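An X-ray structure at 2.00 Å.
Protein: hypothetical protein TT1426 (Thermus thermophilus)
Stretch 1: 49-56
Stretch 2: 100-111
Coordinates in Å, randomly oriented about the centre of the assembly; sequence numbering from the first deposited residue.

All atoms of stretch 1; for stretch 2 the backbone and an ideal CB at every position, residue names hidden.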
# COMPACT_ATOMS: atom_id res chain seq x y z
N LEU A 49 4.01 7.81 10.20
CA LEU A 49 4.26 6.59 9.43
C LEU A 49 3.69 5.32 10.06
O LEU A 49 3.76 5.12 11.27
CB LEU A 49 5.76 6.43 9.20
CG LEU A 49 6.32 5.22 8.44
CD1 LEU A 49 6.31 3.99 9.31
CD2 LEU A 49 5.53 5.00 7.16
N ASP A 50 3.12 4.48 9.22
CA ASP A 50 2.60 3.19 9.65
C ASP A 50 2.59 2.28 8.44
O ASP A 50 2.88 2.71 7.32
CB ASP A 50 1.18 3.32 10.23
CG ASP A 50 0.73 2.06 10.97
OD1 ASP A 50 1.57 1.15 11.18
OD2 ASP A 50 -0.45 1.97 11.36
N VAL A 51 2.28 1.01 8.67
CA VAL A 51 2.25 0.05 7.58
C VAL A 51 0.81 -0.37 7.33
O VAL A 51 -0.01 -0.37 8.25
CB VAL A 51 3.09 -1.18 7.95
CG1 VAL A 51 2.52 -1.83 9.22
CG2 VAL A 51 3.10 -2.17 6.81
N VAL A 52 0.50 -0.71 6.09
CA VAL A 52 -0.83 -1.18 5.75
C VAL A 52 -0.65 -2.67 5.56
O VAL A 52 0.21 -3.10 4.78
CB VAL A 52 -1.40 -0.50 4.47
CG1 VAL A 52 -0.46 -0.69 3.30
CG2 VAL A 52 -2.78 -1.07 4.17
N LEU A 53 -1.44 -3.45 6.28
CA LEU A 53 -1.35 -4.90 6.25
C LEU A 53 -2.64 -5.51 5.70
O LEU A 53 -3.66 -5.58 6.39
CB LEU A 53 -1.08 -5.41 7.66
CG LEU A 53 0.27 -4.92 8.22
CD1 LEU A 53 0.30 -5.01 9.75
CD2 LEU A 53 1.38 -5.77 7.61
N VAL A 54 -2.57 -5.96 4.45
CA VAL A 54 -3.73 -6.52 3.77
C VAL A 54 -3.32 -7.62 2.78
O VAL A 54 -2.14 -7.76 2.46
CB VAL A 54 -4.46 -5.43 2.97
CG1 VAL A 54 -4.84 -4.27 3.88
CG2 VAL A 54 -3.56 -4.92 1.86
N ARG A 55 -4.31 -8.37 2.31
CA ARG A 55 -4.11 -9.44 1.33
C ARG A 55 -5.25 -9.42 0.33
O ARG A 55 -6.40 -9.12 0.66
CB ARG A 55 -4.08 -10.82 2.01
CG ARG A 55 -2.83 -11.10 2.84
CD ARG A 55 -1.61 -11.29 1.96
NE ARG A 55 -1.75 -12.43 1.06
CZ ARG A 55 -0.91 -12.70 0.06
NH1 ARG A 55 0.13 -11.91 -0.17
NH2 ARG A 55 -1.13 -13.74 -0.72
N LYS A 56 -4.93 -9.74 -0.92
CA LYS A 56 -5.94 -9.79 -1.96
C LYS A 56 -6.63 -11.14 -1.89
O LYS A 56 -6.00 -12.16 -1.59
CB LYS A 56 -5.28 -9.60 -3.32
CG LYS A 56 -6.22 -9.76 -4.51
CD LYS A 56 -5.74 -10.88 -5.41
CE LYS A 56 -4.32 -10.63 -5.89
NZ LYS A 56 -3.66 -11.90 -6.30
N UNK A 100 -4.06 -16.35 7.01
CA UNK A 100 -2.90 -17.11 7.48
C UNK A 100 -1.59 -16.51 6.98
O UNK A 100 -0.60 -16.49 7.70
CB UNK A 100 -3.01 -18.57 7.03
N UNK A 101 -1.59 -16.05 5.73
CA UNK A 101 -0.39 -15.47 5.12
C UNK A 101 -0.00 -14.15 5.78
O UNK A 101 1.17 -13.77 5.80
CB UNK A 101 -0.61 -15.25 3.62
N UNK A 102 -1.00 -13.48 6.34
CA UNK A 102 -0.81 -12.18 6.96
C UNK A 102 -0.58 -12.18 8.47
O UNK A 102 0.10 -11.30 9.00
CB UNK A 102 -2.03 -11.31 6.65
N UNK A 103 -1.13 -13.17 9.16
CA UNK A 103 -1.07 -13.23 10.62
C UNK A 103 0.25 -13.02 11.36
O UNK A 103 0.37 -12.09 12.15
CB UNK A 103 -1.60 -14.61 11.04
N UNK A 104 1.24 -13.88 11.13
CA UNK A 104 2.50 -13.73 11.86
C UNK A 104 3.21 -12.41 11.61
O UNK A 104 3.72 -11.80 12.55
CB UNK A 104 3.44 -14.88 11.49
N UNK A 105 3.25 -11.97 10.36
CA UNK A 105 3.92 -10.72 10.04
C UNK A 105 3.23 -9.54 10.73
O UNK A 105 3.89 -8.66 11.27
CB UNK A 105 3.95 -10.51 8.53
N UNK A 106 1.90 -9.54 10.74
CA UNK A 106 1.15 -8.47 11.38
C UNK A 106 1.40 -8.44 12.89
O UNK A 106 1.49 -7.36 13.49
CB UNK A 106 -0.34 -8.63 11.10
N UNK A 107 1.52 -9.61 13.51
CA UNK A 107 1.76 -9.68 14.95
C UNK A 107 3.11 -9.07 15.32
O UNK A 107 3.20 -8.31 16.28
CB UNK A 107 1.69 -11.13 15.43
N UNK A 108 4.15 -9.39 14.56
CA UNK A 108 5.46 -8.84 14.89
C UNK A 108 5.57 -7.35 14.63
O UNK A 108 6.23 -6.64 15.38
CB UNK A 108 6.54 -9.57 14.09
N UNK A 109 4.92 -6.86 13.57
CA UNK A 109 4.97 -5.43 13.29
C UNK A 109 4.18 -4.67 14.37
O UNK A 109 4.63 -3.62 14.85
CB UNK A 109 4.41 -5.13 11.90
N UNK A 110 3.02 -5.19 14.75
CA UNK A 110 2.20 -4.53 15.75
C UNK A 110 2.81 -4.56 17.14
O UNK A 110 2.44 -3.77 18.00
CB UNK A 110 0.81 -5.18 15.79
N UNK A 111 3.76 -5.47 17.36
CA UNK A 111 4.42 -5.54 18.65
C UNK A 111 5.34 -4.34 18.84
O UNK A 111 5.56 -3.89 19.97
CB UNK A 111 5.21 -6.85 18.78

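Stretch 2 is a helix running nearly antiparallel to stretch 1, at 164° to strand 54-56 with a closest axial approach of 8.4 Å. Low positions therefore meet the end of stretch 1 and high positions meet its beginning.

Position 100 has nothing of stretch 1 within 5.5 Å of its ideal CB. Any helix-tolerant polar residue would suit it. It is Asp100.

At position 101 CA-to-CB points toward stretch 1, and the ideal CB lies 4.0 Å from Arg55 NE. A guanidinium there offers a flat face for a small or medium apolar group, and an acidic side chain could also be considered. The residue is Val101. Its CG1 sits over one face of the Arg55 guanidinium, 3.7 Å from Arg55 NE.

Position 102 also points toward stretch 1. Its ideal CB is 3.9 Å from Arg55 CG, and the Leu53 side chain lies further along. Leucine, isoleucine or methionine would fit. Leu102 is found, with chi1 t and chi2 p. Its CD1 packs 4.0 Å from Leu53 CB and 3.8 Å from Val54 N, while its CD2 lies 3.8 Å from Leu53 O. Both branches thus meet stretch 1 where the loop residue Leu53 passes into the strand at Val54.

Positions 103 and 104 are out of reach, so the visible atoms favour no particular side chain, and polar residues are natural. They are Arg103 and Lys104. Arg103 forms a salt bridge one turn back along the helix, with a very short 2.4 Å hydrogen bond from Arg103 NH2 to Asp100 OD1.

Position 105 points sideways, its ideal CB 5.5 Å from Leu53 CD2. A long chain could skirt the leucine and leave. Arg105 takes the place and hydrogen-bonds elsewhere in the structure.

At position 106 the backbones are close, with the CA atom 6.7 Å from Leu53 CA. The ideal CB is already 3.9 Å from Leu53 CD1, so a small residue suits, alanine or serine for instance. It is Ala106, whose CB makes apolar contact with Leu53 CD1 at 3.9 Å.

Position 107 points away, and 108 is out of reach. Both suit polar residues, and they are Glu107 and Arg108.

Position 109 points toward stretch 1, its ideal CB 4.6 Å from Leu53 CD1 and 4.7 Å from Val51 CG1. Two aliphatic groups invite a large apolar or aromatic side chain. Tyr109 has chi1 m. Its CD1 lies 3.8 Å from Leu53 CD2 and 4.1 Å from Val51 CG1.

Position 110 points sideways with no near neighbour at CB. The Asp50 carboxylate and the Val51 carbonyl lie beyond, so a long basic chain is the likely choice. Arg110 reaches both with the edge of its guanidinium. Arg110 NH1 gives Asp50 OD1 a nearly straight 2.9 Å hydrogen bond within a salt bridge. Arg110 NH2 makes a weak one to Val51 O at 3.2 Å.

Position 111 is out of reach and would accept many polar residues. It is Arg111.

Stretch 2 100-111: DVLRKRAERYRR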
# COMPACT_ATOMS: atom_id res chain seq x y z
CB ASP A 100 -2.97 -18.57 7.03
CG ASP A 100 -4.16 -19.30 7.60
OD1 ASP A 100 -4.53 -19.04 8.77
OD2 ASP A 100 -4.72 -20.16 6.89
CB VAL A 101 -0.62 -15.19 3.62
CG1 VAL A 101 0.60 -14.52 3.01
CG2 VAL A 101 -0.94 -16.48 2.89
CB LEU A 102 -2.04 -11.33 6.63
CG LEU A 102 -2.10 -9.85 6.99
CD1 LEU A 102 -1.11 -9.07 6.14
CD2 LEU A 102 -3.52 -9.34 6.75
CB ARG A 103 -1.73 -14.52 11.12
CG ARG A 103 -1.86 -14.59 12.64
CD ARG A 103 -2.88 -15.64 13.07
NE ARG A 103 -2.69 -16.88 12.34
CZ ARG A 103 -3.50 -17.32 11.37
NH1 ARG A 103 -4.57 -16.62 11.01
NH2 ARG A 103 -3.22 -18.46 10.75
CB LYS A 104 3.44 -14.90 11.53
CG LYS A 104 2.96 -16.24 12.06
CD LYS A 104 3.96 -17.34 11.75
CE LYS A 104 3.47 -18.69 12.24
NZ LYS A 104 4.41 -19.78 11.86
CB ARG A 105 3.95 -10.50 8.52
CG ARG A 105 4.58 -9.18 8.11
CD ARG A 105 4.99 -9.16 6.63
NE ARG A 105 6.18 -9.98 6.39
CZ ARG A 105 6.16 -11.25 6.01
NH1 ARG A 105 5.00 -11.88 5.81
NH2 ARG A 105 7.30 -11.91 5.83
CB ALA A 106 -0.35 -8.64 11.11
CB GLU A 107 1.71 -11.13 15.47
CG GLU A 107 0.39 -11.85 15.20
CD GLU A 107 0.28 -13.19 15.94
OE1 GLU A 107 1.32 -13.86 16.13
OE2 GLU A 107 -0.85 -13.56 16.33
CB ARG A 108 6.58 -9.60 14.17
CG ARG A 108 6.44 -9.76 12.68
CD ARG A 108 7.34 -10.91 12.20
NE ARG A 108 7.11 -11.25 10.80
CZ ARG A 108 7.46 -12.41 10.24
NH1 ARG A 108 8.06 -13.35 10.96
NH2 ARG A 108 7.21 -12.62 8.95
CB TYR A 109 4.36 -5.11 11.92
CG TYR A 109 5.19 -5.51 10.71
CD1 TYR A 109 4.71 -5.29 9.42
CD2 TYR A 109 6.45 -6.09 10.85
CE1 TYR A 109 5.45 -5.63 8.30
CE2 TYR A 109 7.21 -6.44 9.72
CZ TYR A 109 6.70 -6.21 8.45
OH TYR A 109 7.42 -6.53 7.33
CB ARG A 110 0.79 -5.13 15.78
CG ARG A 110 -0.04 -4.80 14.53
CD ARG A 110 -0.06 -3.30 14.28
NE ARG A 110 -0.61 -2.93 12.98
CZ ARG A 110 -0.25 -1.84 12.31
NH1 ARG A 110 0.67 -1.03 12.83
NH2 ARG A 110 -0.79 -1.54 11.14
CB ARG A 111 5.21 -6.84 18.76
CG ARG A 111 5.90 -7.04 20.10
CD ARG A 111 6.24 -8.51 20.29
NE ARG A 111 5.02 -9.31 20.28
CZ ARG A 111 4.87 -10.44 19.60
NH1 ARG A 111 5.87 -10.91 18.86
NH2 ARG A 111 3.72 -11.10 19.65
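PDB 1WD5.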